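Local coordinates for probable ferredoxin-dependent nitrite reductase NirA (Mycobacterium tuberculosis, PDB 1ZJ8), which reduces sulfite to sulfide with electrons supplied by ferredoxin, using a siroheme and a [4Fe-4S] cluster as cofactors, at residues G125-E130 / P155-R160; R133-I138 / Y146-V151; A361-G366 / I431-L436. All coordinates share one frame; numbering follows the deposited sequence.

Contact 1: residues G125-E130 / P155-R160; sequences GQISTE and PEIWRR
Arg-160 reaches across to Glu-130 at about a right angle to that side chain, its NH2 giving a hydrogen bond of 3.0 Å to Glu-130 OE1 within a salt-bridge network. The oxygen is met on its syn side, but from 28° out of the carboxylate plane, and the two flat groups are turned 55° against each other. On its way the arginine slides past Ile-127 in the opposite sense, with its CD 3.7 Å from Ile-127 CD1. Deeper in, Ile-127 CG2, placed anti to the backbone N, lies 3.9 Å from Ile-157 CG1. The backbones belong to helices 118-131 and 154-162, which run nearly antiparallel (162°) with 11.0 Å between the axes of the two segments. Both lie in the same ferredoxin-like half domain, and Ile-127 and Ile-157 also rest on strand 144-149 beneath them. One turn before Arg-160, Glu-156 OE1 accepts from Arg-160 NE at 3.2 Å, and OE2 more weakly from Arg-160 NH2, which helps to fix the rotation of the guanidinium. The same acid also serves Arg-159, whose NH2 approaches Glu-156 OE1 to 2.8 Å.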
loop_
_atom_site.group_PDB
_atom_site.type_symbol
_atom_site.label_atom_id
_atom_site.label_comp_id
_atom_site.label_asym_id
_atom_site.label_seq_id
_atom_site.Cartn_x
_atom_site.Cartn_y
_atom_site.Cartn_z
ATOM N N GLY A 125 19.851 -2.499 -1.403
ATOM C CA GLY A 125 20.198 -3.765 -2.017
ATOM C C GLY A 125 21.154 -4.567 -1.170
ATOM O O GLY A 125 20.996 -5.777 -1.018
ATOM N N GLN A 126 22.144 -3.874 -0.617
ATOM C CA GLN A 126 23.187 -4.499 0.192
ATOM C C GLN A 126 22.711 -4.930 1.573
ATOM O O GLN A 126 23.072 -6.014 2.033
ATOM C CB GLN A 126 24.342 -3.536 0.315
ATOM C CG GLN A 126 25.010 -3.289 -1.028
ATOM C CD GLN A 126 25.885 -2.069 -1.040
ATOM O OE1 GLN A 126 25.913 -1.288 -0.079
ATOM N NE2 GLN A 126 26.615 -1.892 -2.139
ATOM N N ILE A 127 21.900 -4.086 2.218
ATOM C CA ILE A 127 21.213 -4.456 3.450
ATOM C C ILE A 127 20.522 -5.810 3.238
ATOM O O ILE A 127 20.694 -6.717 4.057
ATOM C CB ILE A 127 20.130 -3.396 3.907
ATOM C CG1 ILE A 127 20.687 -1.961 4.078
ATOM C CG2 ILE A 127 19.502 -3.791 5.209
ATOM C CD1 ILE A 127 22.122 -1.846 4.504
ATOM N N SER A 128 19.751 -5.944 2.147
ATOM C CA SER A 128 18.917 -7.140 1.923
ATOM C C SER A 128 19.783 -8.380 1.765
ATOM O O SER A 128 19.552 -9.405 2.439
ATOM C CB SER A 128 18.041 -6.987 0.678
ATOM O OG SER A 128 17.296 -8.174 0.389
ATOM N N THR A 129 20.779 -8.271 0.882
ATOM C CA THR A 129 21.652 -9.394 0.545
ATOM C C THR A 129 22.363 -9.919 1.799
ATOM O O THR A 129 22.523 -11.128 1.978
ATOM C CB THR A 129 22.712 -8.992 -0.546
ATOM O OG1 THR A 129 22.079 -8.308 -1.645
ATOM C CG2 THR A 129 23.431 -10.215 -1.080
ATOM N N GLU A 130 22.723 -8.995 2.687
ATOM C CA GLU A 130 23.553 -9.285 3.854
ATOM C C GLU A 130 22.778 -9.579 5.119
ATOM O O GLU A 130 23.204 -10.403 5.898
ATOM C CB GLU A 130 24.479 -8.102 4.128
ATOM C CG GLU A 130 25.765 -8.461 4.860
ATOM C CD GLU A 130 26.395 -7.249 5.563
ATOM O OE1 GLU A 130 27.058 -6.425 4.858
ATOM O OE2 GLU A 130 26.219 -7.139 6.815
ATOM N N PRO A 155 20.421 -1.862 14.743
ATOM C CA PRO A 155 21.135 -0.577 14.821
ATOM C C PRO A 155 22.055 -0.355 13.627
ATOM O O PRO A 155 22.125 0.759 13.100
ATOM C CB PRO A 155 21.972 -0.705 16.111
ATOM C CG PRO A 155 21.501 -1.960 16.810
ATOM C CD PRO A 155 20.869 -2.824 15.773
ATOM N N GLU A 156 22.757 -1.418 13.225
ATOM C CA GLU A 156 23.676 -1.377 12.071
ATOM C C GLU A 156 22.919 -0.921 10.819
ATOM O O GLU A 156 23.387 -0.060 10.068
ATOM C CB GLU A 156 24.310 -2.761 11.813
ATOM C CG GLU A 156 25.816 -2.751 11.495
ATOM C CD GLU A 156 26.160 -2.313 10.070
ATOM O OE1 GLU A 156 25.660 -1.254 9.639
ATOM O OE2 GLU A 156 26.965 -3.007 9.396
ATOM N N ILE A 157 21.740 -1.500 10.608
ATOM C CA ILE A 157 20.916 -1.141 9.470
ATOM C C ILE A 157 20.561 0.347 9.533
ATOM O O ILE A 157 20.833 1.091 8.575
ATOM C CB ILE A 157 19.648 -2.030 9.395
ATOM C CG1 ILE A 157 20.061 -3.476 9.056
ATOM C CG2 ILE A 157 18.661 -1.474 8.369
ATOM C CD1 ILE A 157 18.990 -4.512 9.270
ATOM N N TRP A 158 19.998 0.776 10.671
ATOM C CA TRP A 158 19.564 2.175 10.867
ATOM C C TRP A 158 20.656 3.171 10.515
ATOM O O TRP A 158 20.404 4.269 10.018
ATOM C CB TRP A 158 19.125 2.410 12.313
ATOM C CG TRP A 158 17.702 1.982 12.610
ATOM C CD1 TRP A 158 16.661 1.853 11.713
ATOM C CD2 TRP A 158 17.152 1.688 13.897
ATOM N NE1 TRP A 158 15.514 1.476 12.366
ATOM C CE2 TRP A 158 15.784 1.367 13.707
ATOM C CE3 TRP A 158 17.679 1.664 15.192
ATOM C CZ2 TRP A 158 14.942 1.020 14.771
ATOM C CZ3 TRP A 158 16.849 1.320 16.240
ATOM C CH2 TRP A 158 15.495 1.001 16.025
ATOM N N ARG A 159 21.879 2.754 10.771
ATOM C CA ARG A 159 23.033 3.573 10.548
ATOM C C ARG A 159 23.359 3.702 9.040
ATOM O O ARG A 159 23.640 4.809 8.558
ATOM C CB ARG A 159 24.181 2.968 11.358
ATOM C CG ARG A 159 25.133 3.975 11.987
ATOM C CD ARG A 159 26.531 3.846 11.409
ATOM N NE ARG A 159 26.982 2.444 11.397
ATOM C CZ ARG A 159 27.351 1.749 10.310
ATOM N NH1 ARG A 159 27.363 2.311 9.089
ATOM N NH2 ARG A 159 27.735 0.473 10.450
ATOM N N ARG A 160 23.300 2.589 8.299
ATOM C CA ARG A 160 23.488 2.622 6.828
ATOM C C ARG A 160 22.317 3.301 6.104
ATOM O O ARG A 160 22.512 4.001 5.109
ATOM C CB ARG A 160 23.650 1.217 6.242
ATOM C CG ARG A 160 24.751 0.394 6.859
ATOM C CD ARG A 160 25.361 -0.582 5.864
ATOM N NE ARG A 160 25.682 -1.860 6.502
ATOM C CZ ARG A 160 26.358 -2.862 5.928
ATOM N NH1 ARG A 160 26.814 -2.763 4.684
ATOM N NH2 ARG A 160 26.576 -3.981 6.605
#

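Contact 2: residues R133-I138 / Y146-V151; sequences RDTADI and YHWIEV. With SRM (siroheme), chain E.
Trp-148 lies beneath the extended side chain of Arg-133, which crosses the indole obliquely. Arg-133 CD sits over the five-membered ring in a CH-pi contact, 4.0 Å from its centroid. Farther out, the guanidinium turns one face to the rim of the benzene ring, with NH2 3.4 Å from Trp-148 CE3; the planes are 39° apart, so the overlap is tilted and partial. Thr-135 approaches the same indole from another direction, with CG2 in the ring plane at the edge, 3.7 Å from Trp-148 CD1. The other branch of the threonine, OG1, stands between its own backbone N and carbonyl carbon (chi1 61°), where it accepts a hydrogen bond of 2.9 Å from His-147 N. That hydroxyl is also bonded to Ala-132 O, so one side chain ties the turn before strand 135-138 to the neighbouring strand of the hairpin. His-147, held at its backbone by Thr-135, sends its ring the other way, to the siroheme: NE2 donates to carboxylate oxygen O2A at 3.1 Å in a nearly straight bond (170°). Strands 135-138 and 144-149 form a beta hairpin in an antiparallel sheet; the chain turns a corner at Trp-148. Strand 135-138 has strand 363-365 as its other neighbour, and strand 144-149 pairs with strand 104-109, while helix 118-131 packs on one face through Tyr-146, whose OH is bonded to Leu-124 O.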
loop_
_atom_site.group_PDB
_atom_site.type_symbol
_atom_site.label_atom_id
_atom_site.label_comp_id
_atom_site.label_asym_id
_atom_site.label_seq_id
_atom_site.Cartn_x
_atom_site.Cartn_y
_atom_site.Cartn_z
ATOM N N ARG A 133 18.586 -12.248 4.045
ATOM C CA ARG A 133 18.635 -13.442 3.200
ATOM C C ARG A 133 18.206 -13.133 1.767
ATOM O O ARG A 133 17.691 -14.002 1.057
ATOM C CB ARG A 133 17.811 -14.585 3.807
ATOM C CG ARG A 133 18.176 -14.920 5.282
ATOM C CD ARG A 133 17.587 -16.269 5.727
ATOM N NE ARG A 133 17.431 -16.394 7.180
ATOM C CZ ARG A 133 17.337 -17.555 7.849
ATOM N NH1 ARG A 133 17.399 -18.734 7.223
ATOM N NH2 ARG A 133 17.180 -17.547 9.172
ATOM N N ASP A 134 18.472 -11.887 1.353
ATOM C CA ASP A 134 18.203 -11.374 -0.005
ATOM C C ASP A 134 16.703 -11.166 -0.288
ATOM O O ASP A 134 16.308 -10.961 -1.434
ATOM C CB ASP A 134 18.864 -12.246 -1.081
ATOM C CG ASP A 134 19.465 -11.421 -2.225
ATOM O OD1 ASP A 134 20.115 -10.374 -1.948
ATOM O OD2 ASP A 134 19.309 -11.824 -3.411
ATOM N N THR A 135 15.873 -11.202 0.752
ATOM C CA THR A 135 14.476 -10.843 0.612
ATOM C C THR A 135 14.352 -9.324 0.437
ATOM O O THR A 135 14.984 -8.545 1.157
ATOM C CB THR A 135 13.631 -11.290 1.852
ATOM O OG1 THR A 135 14.121 -10.653 3.047
ATOM C CG2 THR A 135 13.677 -12.804 2.010
ATOM N N ALA A 136 13.519 -8.930 -0.521
ATOM C CA ALA A 136 13.167 -7.532 -0.742
ATOM C C ALA A 136 11.901 -7.486 -1.584
ATOM O O ALA A 136 11.912 -7.937 -2.719
ATOM C CB ALA A 136 14.294 -6.834 -1.459
ATOM N N ASP A 137 10.809 -6.980 -1.016
ATOM C CA ASP A 137 9.524 -6.922 -1.721
ATOM C C ASP A 137 8.964 -5.501 -1.708
ATOM O O ASP A 137 8.877 -4.883 -0.640
ATOM C CB ASP A 137 8.519 -7.885 -1.093
ATOM C CG ASP A 137 8.978 -9.341 -1.157
ATOM O OD1 ASP A 137 9.689 -9.696 -2.136
ATOM O OD2 ASP A 137 8.633 -10.127 -0.224
ATOM N N ILE A 138 8.608 -4.984 -2.890
ATOM C CA ILE A 138 8.113 -3.617 -3.010
ATOM C C ILE A 138 6.678 -3.673 -2.668
ATOM O O ILE A 138 5.919 -4.349 -3.335
ATOM C CB ILE A 138 8.189 -3.004 -4.435
ATOM C CG1 ILE A 138 9.594 -2.521 -4.755
ATOM C CG2 ILE A 138 7.265 -1.787 -4.570
ATOM C CD1 ILE A 138 10.447 -3.623 -5.339
ATOM N N TYR A 146 11.812 -5.988 4.263
ATOM C CA TYR A 146 12.811 -7.046 4.436
ATOM C C TYR A 146 12.188 -8.133 5.294
ATOM O O TYR A 146 11.250 -7.849 6.023
ATOM C CB TYR A 146 14.016 -6.490 5.179
ATOM C CG TYR A 146 14.819 -5.399 4.486
ATOM C CD1 TYR A 146 15.488 -5.648 3.295
ATOM C CD2 TYR A 146 14.964 -4.136 5.063
ATOM C CE1 TYR A 146 16.278 -4.657 2.675
ATOM C CE2 TYR A 146 15.750 -3.127 4.457
ATOM C CZ TYR A 146 16.411 -3.399 3.258
ATOM O OH TYR A 146 17.195 -2.440 2.620
ATOM N N HIS A 147 12.672 -9.369 5.203
ATOM C CA HIS A 147 12.264 -10.428 6.151
ATOM C C HIS A 147 13.490 -11.192 6.667
ATOM O O HIS A 147 14.619 -10.911 6.246
ATOM C CB HIS A 147 11.268 -11.382 5.504
ATOM C CG HIS A 147 9.875 -10.851 5.438
ATOM N ND1 HIS A 147 9.292 -10.433 4.265
ATOM C CD2 HIS A 147 8.937 -10.692 6.398
ATOM C CE1 HIS A 147 8.054 -10.038 4.502
ATOM N NE2 HIS A 147 7.814 -10.181 5.792
ATOM N N TRP A 148 13.282 -12.140 7.582
ATOM C CA TRP A 148 14.401 -12.869 8.183
ATOM C C TRP A 148 15.379 -11.928 8.910
ATOM O O TRP A 148 16.589 -12.186 8.936
ATOM C CB TRP A 148 15.187 -13.691 7.119
ATOM C CG TRP A 148 14.355 -14.735 6.428
ATOM C CD1 TRP A 148 13.843 -14.688 5.154
ATOM C CD2 TRP A 148 13.914 -15.969 6.991
ATOM N NE1 TRP A 148 13.106 -15.827 4.895
ATOM C CE2 TRP A 148 13.141 -16.629 6.005
ATOM C CE3 TRP A 148 14.099 -16.585 8.235
ATOM C CZ2 TRP A 148 12.557 -17.876 6.231
ATOM C CZ3 TRP A 148 13.521 -17.814 8.458
ATOM C CH2 TRP A 148 12.757 -18.449 7.462
ATOM N N ILE A 149 14.874 -10.847 9.498
ATOM C CA ILE A 149 15.759 -9.918 10.183
ATOM C C ILE A 149 15.831 -10.251 11.676
ATOM O O ILE A 149 14.823 -10.611 12.298
ATOM C CB ILE A 149 15.392 -8.442 9.871
ATOM C CG1 ILE A 149 16.323 -7.942 8.764
ATOM C CG2 ILE A 149 15.514 -7.531 11.100
ATOM C CD1 ILE A 149 15.996 -6.604 8.260
ATOM N N GLU A 150 17.047 -10.156 12.222
ATOM C CA GLU A 150 17.307 -10.455 13.626
ATOM C C GLU A 150 17.675 -9.141 14.334
ATOM O O GLU A 150 18.545 -8.375 13.841
ATOM C CB GLU A 150 18.438 -11.484 13.785
ATOM C CG GLU A 150 18.576 -12.534 12.688
ATOM C CD GLU A 150 19.526 -13.686 13.089
ATOM O OE1 GLU A 150 19.251 -14.370 14.104
ATOM O OE2 GLU A 150 20.546 -13.925 12.388
ATOM N N VAL A 151 17.028 -8.896 15.485
ATOM C CA VAL A 151 17.253 -7.678 16.285
ATOM C C VAL A 151 18.757 -7.317 16.392
ATOM O O VAL A 151 19.148 -6.151 16.213
ATOM C CB VAL A 151 16.579 -7.777 17.723
ATOM C CG1 VAL A 151 17.294 -8.772 18.631
ATOM C CG2 VAL A 151 16.520 -6.397 18.415
HETATM FE FE SRM E . -1.223 -3.894 5.539
HETATM C CHA SRM E . -1.487 -5.508 8.538
HETATM C CHB SRM E . 1.060 -6.136 4.550
HETATM C CHC SRM E . -0.941 -2.324 2.702
HETATM C CHD SRM E . -4.618 -3.258 5.577
HETATM N NA SRM E . -0.242 -5.380 6.447
HETATM C C1A SRM E . -0.386 -5.824 7.716
HETATM C C2A SRM E . 0.739 -6.696 8.182
HETATM C CMA SRM E . 1.713 -5.878 8.973
HETATM C CDA SRM E . 0.260 -7.933 8.890
HETATM C CEA SRM E . 0.344 -8.013 10.381
HETATM O O3A SRM E . -0.303 -7.206 11.056
HETATM O O4A SRM E . 1.052 -8.866 10.937
HETATM C C3A SRM E . 1.318 -7.109 6.872
HETATM C CAA SRM E . 2.807 -7.193 6.851
HETATM C CBA SRM E . 3.080 -8.622 7.238
HETATM C CCA SRM E . 4.325 -9.124 6.583
HETATM O O1A SRM E . 4.551 -8.809 5.394
HETATM O O2A SRM E . 5.113 -9.828 7.259
HETATM C C4A SRM E . 0.704 -6.155 5.905
HETATM N NB SRM E . -0.025 -4.109 3.994
HETATM C C1B SRM E . 0.898 -5.032 3.718
HETATM C C2B SRM E . 1.720 -4.764 2.489
HETATM C CMB SRM E . 3.176 -5.111 2.626
HETATM C CDB SRM E . 1.146 -5.586 1.384
HETATM C CEB SRM E . 1.792 -5.515 0.046
HETATM O O3B SRM E . 2.403 -6.483 -0.457
HETATM O O4B SRM E . 1.706 -4.443 -0.552
HETATM C C3B SRM E . 1.409 -3.294 2.303
HETATM C CAB SRM E . 2.361 -2.436 3.094
HETATM C CBB SRM E . 2.492 -1.061 2.513
HETATM C CCB SRM E . 3.259 -0.172 3.449
HETATM O O1B SRM E . 4.436 0.103 3.233
HETATM O O2B SRM E . 2.722 0.326 4.434
HETATM C C4B SRM E . 0.090 -3.209 3.022
HETATM N NC SRM E . -2.513 -3.099 4.340
HETATM C C1C SRM E . -2.201 -2.322 3.282
HETATM C C2C SRM E . -3.309 -1.832 2.605
HETATM C CDC SRM E . -3.393 -1.172 1.269
HETATM C CEC SRM E . -3.208 0.287 1.118
HETATM O O3C SRM E . -2.794 0.970 2.083
HETATM O O4C SRM E . -3.499 0.753 0.007
HETATM C C3C SRM E . -4.341 -2.164 3.429
HETATM C CAC SRM E . -5.731 -1.778 3.039
HETATM C CBC SRM E . -6.157 -0.326 3.068
HETATM C CCC SRM E . -6.480 0.061 4.501
HETATM O O1C SRM E . -5.560 0.177 5.355
HETATM O O2C SRM E . -7.694 0.230 4.782
HETATM C C4C SRM E . -3.838 -2.864 4.495
HETATM N ND SRM E . -2.667 -4.002 6.953
HETATM C C1D SRM E . -3.972 -3.867 6.666
HETATM C C2D SRM E . -4.727 -4.481 7.683
HETATM C CAD SRM E . -6.127 -4.024 8.054
HETATM C CBD SRM E . -6.284 -2.998 9.133
HETATM C CCD SRM E . -7.604 -2.380 9.493
HETATM O O1D SRM E . -7.729 -1.153 9.282
HETATM O O2D SRM E . -8.540 -3.069 9.980
HETATM C C3D SRM E . -3.818 -4.991 8.595
HETATM C CDD SRM E . -4.125 -5.326 10.029
HETATM C CED SRM E . -4.266 -4.276 11.109
HETATM O O3D SRM E . -3.907 -3.113 10.923
HETATM O O4D SRM E . -4.751 -4.555 12.215
HETATM C C4D SRM E . -2.548 -4.686 8.132
#

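Contact 3: residues A361-G366 / I431-L436; sequences AGRVSG and IEFCKL. With SRM (siroheme), chain E.
Arg-363 and Glu-432 extend toward each other from opposite directions and meet in a loose salt bridge. The carboxylate lies at the edge of the guanidinium, near its plane, but is rotated by 67°, so the pair is not coplanar. Arg-363 NH2 is 3.3 Å from Glu-432 OE1, and Glu-432 OE2 is 3.4 Å from Arg-363 NH1; these hydrogen bonds are weak. Arg-363 NH2 also comes to 4.2 Å from Phe-433 CE2, at the ring's edge and near its plane. CG of Arg-363 lies opposite its backbone N (chi1 169°), which sends the chain toward Glu-432, although bends at chi2 and chi3 shorten its reach. Phe-433 stacks on His-147 and meets Trp-148 nearly at a right angle, anchoring the loop to the first ferredoxin-like half domain, whose hairpin carries both residues. Beyond it, Cys-434 SG binds an iron of the [4Fe-4S] cluster, and Lys-435 NZ makes a weak bond of 3.2 Å to siroheme O4A. Leu-436 N points at Cys-434 SG, 3.6 Å away, which would probably stabilise negative charge there. The stronger partner of Arg-363 is Asp-137, so the guanidinium, probably kept charged, offsets two acids, with Glu-432 as the looser half.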
loop_
_atom_site.group_PDB
_atom_site.type_symbol
_atom_site.label_atom_id
_atom_site.label_comp_id
_atom_site.label_asym_id
_atom_site.label_seq_id
_atom_site.Cartn_x
_atom_site.Cartn_y
_atom_site.Cartn_z
ATOM N N ALA A 361 4.099 -8.990 -8.529
ATOM C CA ALA A 361 3.558 -8.680 -7.219
ATOM C C ALA A 361 4.627 -8.180 -6.291
ATOM O O ALA A 361 4.732 -8.673 -5.202
ATOM C CB ALA A 361 2.917 -9.904 -6.626
ATOM N N GLY A 362 5.460 -7.247 -6.750
ATOM C CA GLY A 362 6.443 -6.576 -5.898
ATOM C C GLY A 362 7.702 -7.359 -5.549
ATOM O O GLY A 362 8.618 -6.808 -4.924
ATOM N N ARG A 363 7.785 -8.627 -5.962
ATOM C CA ARG A 363 8.890 -9.491 -5.519
ATOM C C ARG A 363 10.164 -9.226 -6.274
ATOM O O ARG A 363 10.226 -9.488 -7.470
ATOM C CB ARG A 363 8.531 -10.971 -5.690
ATOM C CG ARG A 363 9.742 -11.924 -5.490
ATOM C CD ARG A 363 9.459 -13.100 -4.575
ATOM N NE ARG A 363 9.367 -12.655 -3.189
ATOM C CZ ARG A 363 8.925 -13.415 -2.187
ATOM N NH1 ARG A 363 8.570 -14.680 -2.408
ATOM N NH2 ARG A 363 8.830 -12.910 -0.957
ATOM N N VAL A 364 11.171 -8.719 -5.572
ATOM C CA VAL A 364 12.523 -8.568 -6.114
ATOM C C VAL A 364 13.517 -9.193 -5.108
ATOM O O VAL A 364 13.209 -10.231 -4.518
ATOM C CB VAL A 364 12.873 -7.061 -6.486
ATOM C CG1 VAL A 364 12.021 -6.560 -7.664
ATOM C CG2 VAL A 364 12.719 -6.108 -5.290
ATOM N N SER A 365 14.699 -8.592 -4.925
ATOM C CA SER A 365 15.736 -9.108 -4.028
ATOM C C SER A 365 16.897 -8.110 -3.929
ATOM O O SER A 365 17.039 -7.186 -4.747
ATOM C CB SER A 365 16.264 -10.489 -4.481
ATOM O OG SER A 365 16.884 -10.470 -5.771
ATOM N N GLY A 366 17.734 -8.314 -2.914
ATOM C CA GLY A 366 18.905 -7.476 -2.681
ATOM C C GLY A 366 19.707 -7.428 -3.952
ATOM O O GLY A 366 19.965 -6.349 -4.474
ATOM N N ILE A 431 0.742 -16.250 3.703
ATOM C CA ILE A 431 1.172 -17.196 4.744
ATOM C C ILE A 431 2.680 -17.498 4.775
ATOM O O ILE A 431 3.158 -18.069 5.755
ATOM C CB ILE A 431 0.370 -18.525 4.607
ATOM C CG1 ILE A 431 0.407 -19.335 5.904
ATOM C CG2 ILE A 431 0.869 -19.354 3.414
ATOM C CD1 ILE A 431 -0.795 -20.310 6.048
ATOM N N GLU A 432 3.418 -17.124 3.723
ATOM C CA GLU A 432 4.897 -17.238 3.703
ATOM C C GLU A 432 5.604 -16.475 4.854
ATOM O O GLU A 432 6.684 -16.864 5.293
ATOM C CB GLU A 432 5.426 -16.735 2.342
ATOM C CG GLU A 432 6.934 -16.871 2.071
ATOM C CD GLU A 432 7.502 -15.743 1.194
ATOM O OE1 GLU A 432 6.824 -14.706 0.990
ATOM O OE2 GLU A 432 8.652 -15.886 0.732
ATOM N N PHE A 433 5.003 -15.380 5.315
ATOM C CA PHE A 433 5.608 -14.542 6.358
ATOM C C PHE A 433 4.576 -13.893 7.310
ATOM O O PHE A 433 4.928 -13.450 8.397
ATOM C CB PHE A 433 6.429 -13.397 5.721
ATOM C CG PHE A 433 7.758 -13.816 5.078
ATOM C CD1 PHE A 433 8.731 -14.500 5.797
ATOM C CD2 PHE A 433 8.055 -13.440 3.762
ATOM C CE1 PHE A 433 9.970 -14.847 5.202
ATOM C CE2 PHE A 433 9.288 -13.779 3.167
ATOM C CZ PHE A 433 10.242 -14.477 3.889
ATOM N N CYS A 434 3.314 -13.827 6.909
ATOM C CA CYS A 434 2.307 -13.090 7.660
ATOM C C CYS A 434 1.558 -13.962 8.685
ATOM O O CYS A 434 1.121 -15.071 8.359
ATOM C CB CYS A 434 1.296 -12.493 6.685
ATOM S SG CYS A 434 0.197 -11.385 7.519
ATOM N N LYS A 435 1.370 -13.444 9.903
ATOM C CA LYS A 435 0.701 -14.205 10.960
ATOM C C LYS A 435 -0.821 -14.225 10.859
ATOM O O LYS A 435 -1.459 -14.982 11.596
ATOM C CB LYS A 435 1.082 -13.679 12.332
ATOM C CG LYS A 435 2.569 -13.806 12.684
ATOM C CD LYS A 435 2.860 -13.160 14.048
ATOM C CE LYS A 435 2.214 -11.742 14.187
ATOM N NZ LYS A 435 2.441 -10.836 13.001
ATOM N N LEU A 436 -1.407 -13.431 9.961
ATOM C CA LEU A 436 -2.874 -13.352 9.856
ATOM C C LEU A 436 -3.476 -13.967 8.585
ATOM O O LEU A 436 -4.687 -13.859 8.360
ATOM C CB LEU A 436 -3.331 -11.901 9.988
ATOM C CG LEU A 436 -2.697 -11.143 11.153
ATOM C CD1 LEU A 436 -3.217 -9.701 11.159
ATOM C CD2 LEU A 436 -2.960 -11.844 12.490
HETATM FE FE SRM E . -1.223 -3.894 5.539
HETATM C CHA SRM E . -1.487 -5.508 8.538
HETATM C CHB SRM E . 1.060 -6.136 4.550
HETATM C CHC SRM E . -0.941 -2.324 2.702
HETATM C CHD SRM E . -4.618 -3.258 5.577
HETATM N NA SRM E . -0.242 -5.380 6.447
HETATM C C1A SRM E . -0.386 -5.824 7.716
HETATM C C2A SRM E . 0.739 -6.696 8.182
HETATM C CMA SRM E . 1.713 -5.878 8.973
HETATM C CDA SRM E . 0.260 -7.933 8.890
HETATM C CEA SRM E . 0.344 -8.013 10.381
HETATM O O3A SRM E . -0.303 -7.206 11.056
HETATM O O4A SRM E . 1.052 -8.866 10.937
HETATM C C3A SRM E . 1.318 -7.109 6.872
HETATM C CAA SRM E . 2.807 -7.193 6.851
HETATM C CBA SRM E . 3.080 -8.622 7.238
HETATM C CCA SRM E . 4.325 -9.124 6.583
HETATM O O1A SRM E . 4.551 -8.809 5.394
HETATM O O2A SRM E . 5.113 -9.828 7.259
HETATM C C4A SRM E . 0.704 -6.155 5.905
HETATM N NB SRM E . -0.025 -4.109 3.994
HETATM C C1B SRM E . 0.898 -5.032 3.718
HETATM C C2B SRM E . 1.720 -4.764 2.489
HETATM C CMB SRM E . 3.176 -5.111 2.626
HETATM C CDB SRM E . 1.146 -5.586 1.384
HETATM C CEB SRM E . 1.792 -5.515 0.046
HETATM O O3B SRM E . 2.403 -6.483 -0.457
HETATM O O4B SRM E . 1.706 -4.443 -0.552
HETATM C C3B SRM E . 1.409 -3.294 2.303
HETATM C CAB SRM E . 2.361 -2.436 3.094
HETATM C CBB SRM E . 2.492 -1.061 2.513
HETATM C CCB SRM E . 3.259 -0.172 3.449
HETATM O O1B SRM E . 4.436 0.103 3.233
HETATM O O2B SRM E . 2.722 0.326 4.434
HETATM C C4B SRM E . 0.090 -3.209 3.022
HETATM N NC SRM E . -2.513 -3.099 4.340
HETATM C C1C SRM E . -2.201 -2.322 3.282
HETATM C C2C SRM E . -3.309 -1.832 2.605
HETATM C CDC SRM E . -3.393 -1.172 1.269
HETATM C CEC SRM E . -3.208 0.287 1.118
HETATM O O3C SRM E . -2.794 0.970 2.083
HETATM O O4C SRM E . -3.499 0.753 0.007
HETATM C C3C SRM E . -4.341 -2.164 3.429
HETATM C CAC SRM E . -5.731 -1.778 3.039
HETATM C CBC SRM E . -6.157 -0.326 3.068
HETATM C CCC SRM E . -6.480 0.061 4.501
HETATM O O1C SRM E . -5.560 0.177 5.355
HETATM O O2C SRM E . -7.694 0.230 4.782
HETATM C C4C SRM E . -3.838 -2.864 4.495
HETATM N ND SRM E . -2.667 -4.002 6.953
HETATM C C1D SRM E . -3.972 -3.867 6.666
HETATM C C2D SRM E . -4.727 -4.481 7.683
HETATM C CAD SRM E . -6.127 -4.024 8.054
HETATM C CBD SRM E . -6.284 -2.998 9.133
HETATM C CCD SRM E . -7.604 -2.380 9.493
HETATM O O1D SRM E . -7.729 -1.153 9.282
HETATM O O2D SRM E . -8.540 -3.069 9.980
HETATM C C3D SRM E . -3.818 -4.991 8.595
HETATM C CDD SRM E . -4.125 -5.326 10.029
HETATM C CED SRM E . -4.266 -4.276 11.109
HETATM O O3D SRM E . -3.907 -3.113 10.923
HETATM O O4D SRM E . -4.751 -4.555 12.215
HETATM C C4D SRM E . -2.548 -4.686 8.132
#

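How the contacts relate
Contact 2 is nested in the chain loop closed by contact 1, with centres 10 Å apart: helix 118-131 leads into strand 135-138, and strand 144-149 into helix 154-162. Ser-128 OG and Thr-129 OG1 probably bond to Thr-135 O and Asp-134 OD1, fastening helix to hairpin. Contact 3 lies 9 Å from contact 2, centre to centre, and joins it through Asp-137 OD2 and Arg-363 NH2, 2.9 Å apart, and through the pairing of Ile-138 N with Gly-362 O. Contacts 2 and 3 both touch the siroheme, and the side chains of His-147 and Cys-434 are about 7 Å apart; contact 1 lies away from the cofactors, its helices packed on the hairpin through Tyr-146 and Ile-149.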